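Local coordinates for protein exosome complex component Rrp41 (Archaeoglobus fulgidus, PDB 3M7N) that probably degrades RNA from the 3' end as a catalytic subunit of the archaeal exosome and may also synthesise heteromeric RNA tails, at residues E[166-171]-E[209-214]; E[187-191]-E[218-223]. The protein carries 1 engineered substitution. All blocks are in the same frame, centred on the assembly; numbering follows the deposited sequence.

Both contacts lie in the second RNase PH-family region of the chain and share helix 212-248, which packs on the four-stranded antiparallel sheet 170-173, 158-167, 185-194, 197-207. Contact 1 is at the surface, where the hairpin 166-171 meets the start of that helix; contact 2 is buried, where strand 185-194 meets the helix just after its opening turns. Their centres lie about 13 Å apart, and along the chain their segments alternate: 166-171, 187-191, 209-214, 218-223. They touch directly, Leu171 CD2 lying 3.6 Å from Ala218 N and Met210 CE 3.8 Å from Ala218 CB. A salt bridge joins the hairpin to the first turn of the helix, with some apolar packing beside it, whereas contact 2 is almost wholly apolar.

Contact 1 (E[166-171]-E[209-214]); sequences KADGQL and RMTRDE
Glu214 OE1 is gripped by two donors, Lys166 NZ at 2.6 Å and Thr211 N at 2.9 Å, which ties the β-hairpin 166-171 to the capping box that starts helix 212-248. The lysine meets the carboxylate on its syn side, 23° out of plane, in a salt bridge; Thr211 N comes from above that plane. The reciprocal bond of the box runs from Glu214 N to Thr211 OG1 (2.9 Å), with Thr211 as N-cap, so the glutamate that receives the lysine is itself fixed at the helix start. Lys166 gets there on an extended chain, CG anti to the backbone N (chi1 179°), crossing the Glu214 side chain at about a right angle. Its NZ has a second acceptor, Arg209 O at 3.0 Å. A type I' turn from Ala167 to Gln170 closes the hairpin. Beside the polar cluster, Leu171 CD1 packs 4.3 Å from Met210 CE. Met210 also pairs with a strand of the exonuclease 2 chain, and Arg212 forms a salt bridge with Asp243 of that chain, which places this contact beside the subunit interface. A water donates to Glu214 OE2 at 3.0 Å.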
loop_
_atom_site.group_PDB
_atom_site.type_symbol
_atom_site.label_atom_id
_atom_site.label_comp_id
_atom_site.label_asym_id
_atom_site.label_seq_id
_atom_site.Cartn_x
_atom_site.Cartn_y
_atom_site.Cartn_z
ATOM N N LYS E 166 -3.083 -4.682 -41.289
ATOM C CA LYS E 166 -2.781 -4.229 -42.621
ATOM C C LYS E 166 -1.449 -4.841 -43.010
ATOM O O LYS E 166 -0.444 -4.648 -42.325
ATOM C CB LYS E 166 -2.736 -2.703 -42.696
ATOM C CG LYS E 166 -2.401 -2.180 -44.096
ATOM C CD LYS E 166 -2.482 -0.669 -44.166
ATOM C CE LYS E 166 -1.589 -0.088 -45.234
ATOM N NZ LYS E 166 -1.693 1.398 -45.179
ATOM N N ALA E 167 -1.459 -5.599 -44.103
ATOM C CA ALA E 167 -0.291 -6.348 -44.540
ATOM C C ALA E 167 -0.065 -6.176 -46.039
ATOM O O ALA E 167 -0.994 -6.313 -46.838
ATOM C CB ALA E 167 -0.451 -7.811 -44.179
ATOM N N ASP E 168 1.170 -5.847 -46.411
ATOM C CA ASP E 168 1.513 -5.600 -47.811
ATOM C C ASP E 168 0.514 -4.673 -48.452
ATOM O O ASP E 168 0.183 -4.832 -49.620
ATOM C CB ASP E 168 1.527 -6.894 -48.608
ATOM C CG ASP E 168 2.628 -7.836 -48.175
ATOM O OD1 ASP E 168 2.510 -9.040 -48.478
ATOM O OD2 ASP E 168 3.607 -7.384 -47.541
ATOM N N GLY E 169 0.014 -3.715 -47.686
ATOM C CA GLY E 169 -0.888 -2.725 -48.232
ATOM C C GLY E 169 -2.326 -3.187 -48.195
ATOM O O GLY E 169 -3.231 -2.446 -48.558
ATOM N N GLN E 170 -2.545 -4.414 -47.752
ATOM C CA GLN E 170 -3.890 -4.977 -47.769
ATOM C C GLN E 170 -4.468 -5.133 -46.363
ATOM O O GLN E 170 -3.787 -5.606 -45.457
ATOM C CB GLN E 170 -3.871 -6.329 -48.488
ATOM C CG GLN E 170 -4.989 -7.280 -48.056
ATOM C CD GLN E 170 -6.207 -7.239 -48.976
ATOM O OE1 GLN E 170 -7.226 -6.596 -48.670
ATOM N NE2 GLN E 170 -6.106 -7.933 -50.111
ATOM N N LEU E 171 -5.719 -4.718 -46.189
ATOM C CA LEU E 171 -6.439 -4.940 -44.939
ATOM C C LEU E 171 -6.671 -6.435 -44.733
ATOM O O LEU E 171 -7.073 -7.151 -45.656
ATOM C CB LEU E 171 -7.782 -4.208 -44.937
ATOM C CG LEU E 171 -7.891 -2.843 -44.249
ATOM C CD1 LEU E 171 -6.565 -2.104 -44.178
ATOM C CD2 LEU E 171 -8.940 -1.993 -44.934
ATOM N N ARG E 209 0.054 2.848 -39.696
ATOM C CA ARG E 209 -0.101 3.870 -40.711
ATOM C C ARG E 209 -1.201 3.467 -41.673
ATOM O O ARG E 209 -1.046 2.506 -42.421
ATOM C CB ARG E 209 1.222 4.047 -41.457
ATOM C CG ARG E 209 1.419 5.405 -42.080
ATOM C CD ARG E 209 2.765 5.471 -42.791
ATOM N NE ARG E 209 3.839 6.042 -41.969
ATOM C CZ ARG E 209 4.958 5.407 -41.629
ATOM N NH1 ARG E 209 5.885 6.029 -40.900
ATOM N NH2 ARG E 209 5.161 4.154 -42.019
ATOM N N MET E 210 -2.319 4.184 -41.640
ATOM C CA MET E 210 -3.445 3.886 -42.518
ATOM C C MET E 210 -4.035 5.174 -43.089
ATOM O O MET E 210 -3.991 6.225 -42.436
ATOM C CB MET E 210 -4.550 3.149 -41.756
ATOM C CG MET E 210 -4.214 1.777 -41.246
ATOM S SD MET E 210 -5.510 1.202 -40.099
ATOM C CE MET E 210 -6.869 1.008 -41.244
ATOM N N THR E 211 -4.630 5.090 -44.278
ATOM C CA THR E 211 -5.297 6.265 -44.848
ATOM C C THR E 211 -6.668 6.404 -44.232
ATOM O O THR E 211 -7.224 5.428 -43.708
ATOM C CB THR E 211 -5.477 6.177 -46.393
ATOM O OG1 THR E 211 -6.410 5.134 -46.703
ATOM C CG2 THR E 211 -4.131 5.916 -47.106
ATOM N N ARG E 212 -7.208 7.621 -44.278
ATOM C CA ARG E 212 -8.579 7.848 -43.868
ATOM C C ARG E 212 -9.493 6.760 -44.470
ATOM O O ARG E 212 -10.290 6.159 -43.738
ATOM C CB ARG E 212 -9.025 9.255 -44.279
ATOM C CG ARG E 212 -10.465 9.595 -43.924
ATOM C CD ARG E 212 -11.431 9.270 -45.076
ATOM N NE ARG E 212 -12.712 9.978 -44.956
ATOM C CZ ARG E 212 -13.715 9.877 -45.826
ATOM N NH1 ARG E 212 -14.835 10.560 -45.633
ATOM N NH2 ARG E 212 -13.596 9.093 -46.888
ATOM N N ASP E 213 -9.357 6.495 -45.782
ATOM C CA ASP E 213 -10.179 5.484 -46.450
ATOM C C ASP E 213 -9.937 4.096 -45.871
ATOM O O ASP E 213 -10.887 3.355 -45.628
ATOM C CB ASP E 213 -9.930 5.432 -47.973
ATOM C CG ASP E 213 -10.553 6.605 -48.728
ATOM O OD1 ASP E 213 -11.399 7.315 -48.154
ATOM O OD2 ASP E 213 -10.184 6.815 -49.903
ATOM N N GLU E 214 -8.672 3.736 -45.671
ATOM C CA GLU E 214 -8.354 2.429 -45.093
ATOM C C GLU E 214 -8.988 2.245 -43.716
ATOM O O GLU E 214 -9.415 1.145 -43.378
ATOM C CB GLU E 214 -6.845 2.200 -45.015
ATOM C CG GLU E 214 -6.215 1.860 -46.337
ATOM C CD GLU E 214 -4.699 1.908 -46.296
ATOM O OE1 GLU E 214 -4.134 2.372 -45.277
ATOM O OE2 GLU E 214 -4.071 1.496 -47.293
HETATM O O HOH W 1 -5.131 -0.890 -48.687
#

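Contact 2 (E[187-191]-E[218-223]); sequences MPFAF and AIELAK
Phe189 and Ala222 make the CH-pi contact between strand 187-191 and helix 218-223: Ala222 CB sits over one face of the ring, 3.9 Å from its centroid and 29° off the ring normal. The methyl lies toward one side of the ring, as its 3.4 Å approach to CD1 confirms. Apolar packing makes up most of the rest, and no hydrogen bond crosses the pair. Farther round the same ring, Phe189 CE2 meets Ile219 CG1 obliquely at 3.9 Å, the two side chains crossing at about a right angle. Met187 follows at the start of the strand segment, its SD 4.4 Å from Ala218 CB.

The segment axes come within 9.4 Å and cross at -54°, an α/β layer packing in which helix 212-248 lies across the antiparallel sheet of the second RNase PH-family region. Met187, Phe189 and Phe191 alternate along the strand and direct their side chains to the helix, whereas Pro188 and Ala190 reach helix 136-150.

Phe191 packs against both an alanine and a lysine. Its CZ lies 4.0 Å from Ala222 CB and 3.7 Å from Lys223 CG. Lys223 touches the ring with CG; the bend at chi3 (-69°) then turns the far end of the chain away from the strand.

Within the helix, Lys223 NZ forms a salt bridge to Glu220 OE1 at 3.0 Å, on the syn side of the carboxylate; a long, weak ion pair to Glu235 of the exonuclease 2 chain adds to it.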
loop_
_atom_site.group_PDB
_atom_site.type_symbol
_atom_site.label_atom_id
_atom_site.label_comp_id
_atom_site.label_asym_id
_atom_site.label_seq_id
_atom_site.Cartn_x
_atom_site.Cartn_y
_atom_site.Cartn_z
ATOM N N MET E 187 -5.411 -2.800 -35.490
ATOM C CA MET E 187 -6.544 -2.024 -35.020
ATOM C C MET E 187 -7.655 -2.873 -34.396
ATOM O O MET E 187 -8.616 -3.265 -35.065
ATOM C CB MET E 187 -7.075 -1.175 -36.165
ATOM C CG MET E 187 -8.179 -0.212 -35.774
ATOM S SD MET E 187 -8.652 0.815 -37.179
ATOM C CE MET E 187 -10.011 1.729 -36.455
ATOM N N PRO E 188 -7.521 -3.153 -33.090
ATOM C CA PRO E 188 -8.542 -3.898 -32.347
ATOM C C PRO E 188 -9.840 -3.111 -32.215
ATOM O O PRO E 188 -9.788 -1.909 -31.994
ATOM C CB PRO E 188 -7.895 -4.103 -30.963
ATOM C CG PRO E 188 -6.766 -3.118 -30.894
ATOM C CD PRO E 188 -6.290 -2.968 -32.307
ATOM N N PHE E 189 -10.978 -3.789 -32.365
ATOM C CA PHE E 189 -12.301 -3.205 -32.110
ATOM C C PHE E 189 -13.043 -4.098 -31.136
ATOM O O PHE E 189 -12.715 -5.274 -30.984
ATOM C CB PHE E 189 -13.186 -3.185 -33.376
ATOM C CG PHE E 189 -12.619 -2.421 -34.523
ATOM C CD1 PHE E 189 -11.637 -2.978 -35.332
ATOM C CD2 PHE E 189 -13.102 -1.156 -34.831
ATOM C CE1 PHE E 189 -11.138 -2.275 -36.406
ATOM C CE2 PHE E 189 -12.599 -0.449 -35.911
ATOM C CZ PHE E 189 -11.621 -1.014 -36.698
ATOM N N ALA E 190 -14.082 -3.551 -30.518
ATOM C CA ALA E 190 -15.112 -4.380 -29.914
ATOM C C ALA E 190 -16.405 -3.619 -30.081
ATOM O O ALA E 190 -16.414 -2.388 -30.020
ATOM C CB ALA E 190 -14.831 -4.646 -28.459
ATOM N N PHE E 191 -17.492 -4.351 -30.297
ATOM C CA PHE E 191 -18.777 -3.732 -30.562
ATOM C C PHE E 191 -19.808 -4.242 -29.577
ATOM O O PHE E 191 -19.690 -5.350 -29.053
ATOM C CB PHE E 191 -19.272 -4.072 -31.985
ATOM C CG PHE E 191 -18.277 -3.786 -33.077
ATOM C CD1 PHE E 191 -17.442 -4.786 -33.545
ATOM C CD2 PHE E 191 -18.191 -2.524 -33.653
ATOM C CE1 PHE E 191 -16.522 -4.531 -34.556
ATOM C CE2 PHE E 191 -17.283 -2.266 -34.665
ATOM C CZ PHE E 191 -16.452 -3.268 -35.126
ATOM N N ALA E 218 -11.569 -0.700 -42.778
ATOM C CA ALA E 218 -11.229 -1.583 -41.658
ATOM C C ALA E 218 -12.438 -1.780 -40.747
ATOM O O ALA E 218 -12.721 -2.901 -40.313
ATOM C CB ALA E 218 -10.044 -1.035 -40.871
ATOM N N ILE E 219 -13.163 -0.697 -40.485
ATOM C CA ILE E 219 -14.387 -0.789 -39.701
ATOM C C ILE E 219 -15.384 -1.750 -40.344
ATOM O O ILE E 219 -16.019 -2.544 -39.649
ATOM C CB ILE E 219 -15.081 0.570 -39.516
ATOM C CG1 ILE E 219 -14.165 1.562 -38.821
ATOM C CG2 ILE E 219 -16.337 0.416 -38.663
ATOM C CD1 ILE E 219 -14.879 2.853 -38.467
ATOM N N GLU E 220 -15.531 -1.679 -41.666
ATOM C CA GLU E 220 -16.460 -2.591 -42.339
ATOM C C GLU E 220 -16.014 -4.038 -42.173
ATOM O O GLU E 220 -16.822 -4.901 -41.849
ATOM C CB GLU E 220 -16.647 -2.245 -43.830
ATOM C CG GLU E 220 -17.340 -0.907 -44.056
ATOM C CD GLU E 220 -18.646 -0.807 -43.302
ATOM O OE1 GLU E 220 -18.802 0.132 -42.470
ATOM O OE2 GLU E 220 -19.518 -1.679 -43.541
ATOM N N LEU E 221 -14.727 -4.289 -42.389
ATOM C CA LEU E 221 -14.170 -5.627 -42.263
ATOM C C LEU E 221 -14.402 -6.173 -40.861
ATOM O O LEU E 221 -14.883 -7.295 -40.685
ATOM C CB LEU E 221 -12.680 -5.586 -42.520
ATOM C CG LEU E 221 -12.079 -6.572 -43.505
ATOM C CD1 LEU E 221 -10.631 -6.787 -43.130
ATOM C CD2 LEU E 221 -12.845 -7.888 -43.523
ATOM N N ALA E 222 -14.074 -5.366 -39.858
ATOM C CA ALA E 222 -14.192 -5.812 -38.474
ATOM C C ALA E 222 -15.636 -6.144 -38.102
ATOM O O ALA E 222 -15.885 -7.156 -37.448
ATOM C CB ALA E 222 -13.607 -4.774 -37.513
ATOM N N LYS E 223 -16.585 -5.301 -38.498
ATOM C CA LYS E 223 -17.993 -5.596 -38.216
ATOM C C LYS E 223 -18.405 -6.978 -38.753
ATOM O O LYS E 223 -19.041 -7.788 -38.065
ATOM C CB LYS E 223 -18.889 -4.508 -38.784
ATOM C CG LYS E 223 -18.701 -3.173 -38.108
ATOM C CD LYS E 223 -19.804 -2.216 -38.528
ATOM C CE LYS E 223 -19.644 -1.839 -39.995
ATOM N NZ LYS E 223 -20.763 -1.003 -40.489
#